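Local structure of alkaline serine protease AL20 (Nesterenkonia abyssinica, 3CP7) at residues 8-12 with 127-131; 130-136 with 163-168. The protein probably cleaves peptide bonds in proteins as a secreted, thermostable alkaline serine protease of the trypsin-like family. All coordinates share one frame; numbering follows the deposited sequence.

Contact 1: residues 8-12 with 127-131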
loop_
_atom_site.group_PDB
_atom_site.type_symbol
_atom_site.label_atom_id
_atom_site.label_comp_id
_atom_site.label_asym_id
_atom_site.label_seq_id
_atom_site.Cartn_x
_atom_site.Cartn_y
_atom_site.Cartn_z
ATOM N N HIS A 8 -16.895 -14.114 -11.822
ATOM C CA HIS A 8 -16.097 -13.291 -10.926
ATOM C C HIS A 8 -14.677 -13.837 -10.779
ATOM O O HIS A 8 -13.765 -13.073 -10.486
ATOM C CB HIS A 8 -16.773 -13.143 -9.560
ATOM C CG HIS A 8 -17.289 -14.427 -8.982
ATOM N ND1 HIS A 8 -16.551 -15.201 -8.112
ATOM C CD2 HIS A 8 -18.475 -15.066 -9.135
ATOM C CE1 HIS A 8 -17.262 -16.258 -7.751
ATOM N NE2 HIS A 8 -18.438 -16.195 -8.353
ATOM N N ILE A 9 -14.495 -15.142 -10.991
ATOM C CA ILE A 9 -13.150 -15.742 -10.947
ATOM C C ILE A 9 -12.510 -15.582 -12.329
ATOM O O ILE A 9 -13.183 -15.768 -13.348
ATOM C CB ILE A 9 -13.182 -17.243 -10.575
ATOM C CG1 ILE A 9 -14.116 -17.503 -9.388
ATOM C CG2 ILE A 9 -11.762 -17.715 -10.259
ATOM C CD1 ILE A 9 -14.269 -18.975 -9.026
ATOM N N GLY A 10 -11.223 -15.263 -12.379
ATOM C CA GLY A 10 -10.581 -15.058 -13.671
ATOM C C GLY A 10 -9.097 -15.316 -13.645
ATOM O O GLY A 10 -8.511 -15.549 -12.579
ATOM N N LYS A 11 -8.502 -15.257 -14.835
ATOM C CA LYS A 11 -7.081 -15.521 -15.029
ATOM C C LYS A 11 -6.345 -14.182 -15.055
ATOM O O LYS A 11 -6.913 -13.173 -15.500
ATOM C CB LYS A 11 -6.871 -16.295 -16.333
ATOM C CG LYS A 11 -5.434 -16.709 -16.615
ATOM C CD LYS A 11 -5.372 -17.501 -17.897
ATOM C CE LYS A 11 -3.957 -17.906 -18.253
ATOM N NZ LYS A 11 -3.438 -19.039 -17.448
ATOM N N VAL A 12 -5.104 -14.172 -14.562
ATOM C CA VAL A 12 -4.278 -12.968 -14.536
ATOM C C VAL A 12 -3.052 -13.191 -15.427
ATOM O O VAL A 12 -2.462 -14.278 -15.409
ATOM C CB VAL A 12 -3.825 -12.647 -13.088
ATOM C CG1 VAL A 12 -2.743 -11.595 -13.074
ATOM C CG2 VAL A 12 -5.003 -12.177 -12.246
ATOM N N ALA A 127 -11.326 -23.828 -3.088
ATOM C CA ALA A 127 -10.332 -22.920 -3.683
ATOM C C ALA A 127 -10.298 -23.116 -5.188
ATOM O O ALA A 127 -10.449 -24.234 -5.674
ATOM C CB ALA A 127 -8.959 -23.170 -3.087
ATOM N N TYR A 128 -10.101 -22.028 -5.926
ATOM C CA TYR A 128 -10.186 -22.044 -7.385
ATOM C C TYR A 128 -8.990 -21.361 -8.005
ATOM O O TYR A 128 -8.391 -20.471 -7.398
ATOM C CB TYR A 128 -11.489 -21.367 -7.851
ATOM C CG TYR A 128 -12.687 -22.174 -7.439
ATOM C CD1 TYR A 128 -13.235 -22.035 -6.168
ATOM C CD2 TYR A 128 -13.255 -23.105 -8.308
ATOM C CE1 TYR A 128 -14.320 -22.807 -5.761
ATOM C CE2 TYR A 128 -14.348 -23.879 -7.912
ATOM C CZ TYR A 128 -14.856 -23.732 -6.640
ATOM O OH TYR A 128 -15.932 -24.477 -6.223
ATOM N N GLY A 129 -8.651 -21.753 -9.224
ATOM C CA GLY A 129 -7.608 -21.046 -9.944
ATOM C C GLY A 129 -7.394 -21.584 -11.334
ATOM O O GLY A 129 -8.087 -22.526 -11.762
ATOM N N TYR A 130 -6.431 -20.980 -12.024
ATOM C CA TYR A 130 -6.037 -21.355 -13.372
ATOM C C TYR A 130 -4.612 -21.917 -13.376
ATOM O O TYR A 130 -3.684 -21.264 -13.863
ATOM C CB TYR A 130 -6.149 -20.153 -14.304
ATOM C CG TYR A 130 -7.578 -19.799 -14.635
ATOM C CD1 TYR A 130 -8.341 -18.991 -13.782
ATOM C CD2 TYR A 130 -8.179 -20.295 -15.788
ATOM C CE1 TYR A 130 -9.655 -18.673 -14.076
ATOM C CE2 TYR A 130 -9.502 -19.986 -16.093
ATOM C CZ TYR A 130 -10.230 -19.167 -15.238
ATOM O OH TYR A 130 -11.535 -18.846 -15.531
ATOM N N PRO A 131 -4.445 -23.146 -12.863
ATOM C CA PRO A 131 -3.095 -23.718 -12.834
ATOM C C PRO A 131 -2.566 -23.883 -14.260
ATOM O O PRO A 131 -3.326 -24.243 -15.169
ATOM C CB PRO A 131 -3.300 -25.081 -12.161
ATOM C CG PRO A 131 -4.744 -25.406 -12.394
ATOM C CD PRO A 131 -5.455 -24.081 -12.333
HETATM O O HOH W 1 -14.161 -18.486 -13.954
#
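K11 and Y130 carry this contact: CB of K11 stands over one face of the Y130 ring, offset toward the rim, in a CH-pi contact 4.0 Å from the ring centroid and 15° off its normal. The rest of K11 runs extended and bends only at its last torsion (chi4 76°), bringing NZ to G138 O, its hydrogen-bond partner. G10 offers bare backbone to the same ring, its C lying 3.4 Å from Y130 CE1. The phenol end is buried and doubly held, by a hydrogen bond to Y61 O and by a water that sits 3.1 Å from Y130 OH and 3.0 Å from I9 O. I9 stretches CG1 and CD1 out straight (chi2 176°), and CD1 meets Y128 CB at 3.9 Å, while the Y128 ring turns away to S143 and H145. With a leucine in place of Y130, K11 CB would probably lose its ring face, and Y61 O and the water the hydroxyl they share. Strand 9-16 pairs with strand 19-27 in the first barrel and strand 124-129 belongs to the second sheet, so these side chains pack across their junction, where I9 also rests on P172 and F174 of strand 172-175.

Contact 2: residues 130-136 with 163-168. With FMT (formic acid), chain C.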
loop_
_atom_site.group_PDB
_atom_site.type_symbol
_atom_site.label_atom_id
_atom_site.label_comp_id
_atom_site.label_asym_id
_atom_site.label_seq_id
_atom_site.Cartn_x
_atom_site.Cartn_y
_atom_site.Cartn_z
ATOM N N TYR A 130 -6.431 -20.980 -12.024
ATOM C CA TYR A 130 -6.037 -21.355 -13.372
ATOM C C TYR A 130 -4.612 -21.917 -13.376
ATOM O O TYR A 130 -3.684 -21.264 -13.863
ATOM C CB TYR A 130 -6.149 -20.153 -14.304
ATOM C CG TYR A 130 -7.578 -19.799 -14.635
ATOM C CD1 TYR A 130 -8.341 -18.991 -13.782
ATOM C CD2 TYR A 130 -8.179 -20.295 -15.788
ATOM C CE1 TYR A 130 -9.655 -18.673 -14.076
ATOM C CE2 TYR A 130 -9.502 -19.986 -16.093
ATOM C CZ TYR A 130 -10.230 -19.167 -15.238
ATOM O OH TYR A 130 -11.535 -18.846 -15.531
ATOM N N PRO A 131 -4.445 -23.146 -12.863
ATOM C CA PRO A 131 -3.095 -23.718 -12.834
ATOM C C PRO A 131 -2.566 -23.883 -14.260
ATOM O O PRO A 131 -3.326 -24.243 -15.169
ATOM C CB PRO A 131 -3.300 -25.081 -12.161
ATOM C CG PRO A 131 -4.744 -25.406 -12.394
ATOM C CD PRO A 131 -5.455 -24.081 -12.333
ATOM N N ALA A 132 -1.277 -23.611 -14.448
ATOM C CA ALA A 132 -0.699 -23.536 -15.784
ATOM C C ALA A 132 0.461 -24.499 -16.020
ATOM O O ALA A 132 0.907 -24.654 -17.154
ATOM C CB ALA A 132 -0.288 -22.096 -16.108
ATOM N N ALA A 133 0.948 -25.137 -14.965
ATOM C CA ALA A 133 2.011 -26.135 -15.116
ATOM C C ALA A 133 1.424 -27.540 -15.144
ATOM O O ALA A 133 0.395 -27.803 -14.523
ATOM C CB ALA A 133 3.026 -25.998 -13.995
ATOM N N ALA A 134 2.089 -28.442 -15.870
ATOM C CA ALA A 134 1.654 -29.840 -15.992
ATOM C C ALA A 134 1.208 -30.449 -14.654
ATOM O O ALA A 134 1.887 -30.264 -13.638
ATOM C CB ALA A 134 2.778 -30.687 -16.611
ATOM N N PRO A 135 0.089 -31.201 -14.644
ATOM C CA PRO A 135 -0.763 -31.664 -15.745
ATOM C C PRO A 135 -1.901 -30.695 -16.085
ATOM O O PRO A 135 -2.995 -31.127 -16.495
ATOM C CB PRO A 135 -1.350 -32.948 -15.175
ATOM C CG PRO A 135 -1.539 -32.628 -13.720
ATOM C CD PRO A 135 -0.420 -31.682 -13.344
ATOM N N PHE A 136 -1.658 -29.402 -15.877
ATOM C CA PHE A 136 -2.625 -28.376 -16.234
ATOM C C PHE A 136 -2.065 -27.534 -17.372
ATOM O O PHE A 136 -0.865 -27.557 -17.632
ATOM C CB PHE A 136 -2.981 -27.534 -15.005
ATOM C CG PHE A 136 -3.540 -28.345 -13.857
ATOM C CD1 PHE A 136 -4.837 -28.842 -13.903
ATOM C CD2 PHE A 136 -2.762 -28.621 -12.733
ATOM C CE1 PHE A 136 -5.351 -29.590 -12.847
ATOM C CE2 PHE A 136 -3.269 -29.368 -11.677
ATOM C CZ PHE A 136 -4.568 -29.847 -11.730
ATOM N N ASN A 163 -4.071 -29.989 -5.429
ATOM C CA ASN A 163 -3.072 -30.390 -6.412
ATOM C C ASN A 163 -2.755 -29.315 -7.460
ATOM O O ASN A 163 -2.007 -29.577 -8.389
ATOM C CB ASN A 163 -3.485 -31.712 -7.092
ATOM C CG ASN A 163 -4.701 -31.551 -7.982
ATOM O OD1 ASN A 163 -5.344 -30.506 -7.993
ATOM N ND2 ASN A 163 -5.025 -32.600 -8.733
ATOM N N MET A 164 -3.312 -28.107 -7.305
ATOM C CA MET A 164 -3.097 -27.063 -8.311
ATOM C C MET A 164 -1.659 -26.547 -8.315
ATOM O O MET A 164 -1.026 -26.455 -7.262
ATOM C CB MET A 164 -4.079 -25.898 -8.140
ATOM C CG MET A 164 -5.515 -26.276 -8.475
ATOM S SD MET A 164 -6.632 -24.860 -8.651
ATOM C CE MET A 164 -6.837 -24.324 -6.942
ATOM N N THR A 165 -1.194 -26.190 -9.511
ATOM C CA THR A 165 0.199 -25.849 -9.794
ATOM C C THR A 165 0.356 -24.345 -10.057
ATOM O O THR A 165 -0.620 -23.592 -9.987
ATOM C CB THR A 165 0.708 -26.646 -11.037
ATOM O OG1 THR A 165 -0.136 -26.349 -12.162
ATOM C CG2 THR A 165 0.709 -28.150 -10.777
ATOM N N GLY A 166 1.573 -23.911 -10.379
ATOM C CA GLY A 166 1.859 -22.504 -10.674
ATOM C C GLY A 166 0.855 -21.956 -11.673
ATOM O O GLY A 166 0.506 -22.635 -12.635
ATOM N N GLY A 167 0.390 -20.730 -11.420
ATOM C CA GLY A 167 -0.675 -20.091 -12.189
ATOM C C GLY A 167 -1.935 -19.994 -11.348
ATOM O O GLY A 167 -2.776 -19.113 -11.581
ATOM N N SER A 168 -2.086 -20.905 -10.391
ATOM C CA SER A 168 -3.248 -20.895 -9.501
ATOM C C SER A 168 -3.133 -19.831 -8.406
ATOM O O SER A 168 -4.141 -19.470 -7.783
ATOM C CB SER A 168 -3.509 -22.282 -8.885
ATOM O OG SER A 168 -2.419 -22.696 -8.066
HETATM C C FMT C . 2.021 -18.522 -9.559
HETATM O O1 FMT C . 2.629 -17.784 -8.765
HETATM O O2 FMT C . 1.234 -19.396 -9.189
#
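This is a loop-to-loop contact in the C-terminal half of a chymotrypsin-like fold: the connection 130-136, which follows strand 124-129, lies against 163-168, the loop leading to the probable nucleophile S169. The second loop makes a type II beta turn from T165 to S168, closed by a backbone hydrogen bond from S168 N to T165 O and reinforced by S168 OG, which donates to the same oxygen from above its carbonyl plane. The turn is tied to its neighbour by A132 N, which donates to G166 O at 2.7 Å (158° at the hydrogen); A133 N adds a weak bond to that oxygen. A CB on G167 would run into Y130 O and A132 N, so glycine fits both this close approach and the turn. Farther along, T165 OG1 donates to A133 O at 2.8 Å, a placement that follows from its position between the backbone N and carbonyl carbon (chi1 58°). F136 N reaches A133 O from the opposite face of the carbonyl plane, at 2.9 Å. The F136 ring lies between P131 CG on one face and P135 CG on the other, and a cis peptide bond precedes P135. At the ring edge, CD2 of F136 is 3.5 Å from T165 OG1 and CE2 of F136 is 3.5 Å from N163 O, while the N163 amide stands nearly perpendicular to the ring beside CZ. On the buried side P131 CD packs on M164 SD at 3.9 Å. The turn presents the G167 amide toward the probable active site: as at the oxyanion hole of trypsin-like proteases, G167 N donates to O2 of a bound formic acid, probably from the crystallisation liquor, at 2.7 Å and an almost straight 170°.

Contacts 1 and 2 follow one another along the chain, share Y130 and P131, and have centres about 10 Å apart. At Y130 the ring serves contact 1 and the backbone leads into contact 2. M164 of contact 2 reaches back to strand 124-129, with SD 3.7 Å from G129 N and CE 3.8 Å from Y128 C. S24 OG of the first barrel ties them further, hydrogen-bonded to both Y130 N and G167 O. The formic acid held by contact 2 is also hydrogen-bonded to S169 OG and H41 NE2, which with D91 probably form the catalytic triad; the centre of contact 1 lies deeper, about 7 Å from the chain centre against about 14 Å for contact 2.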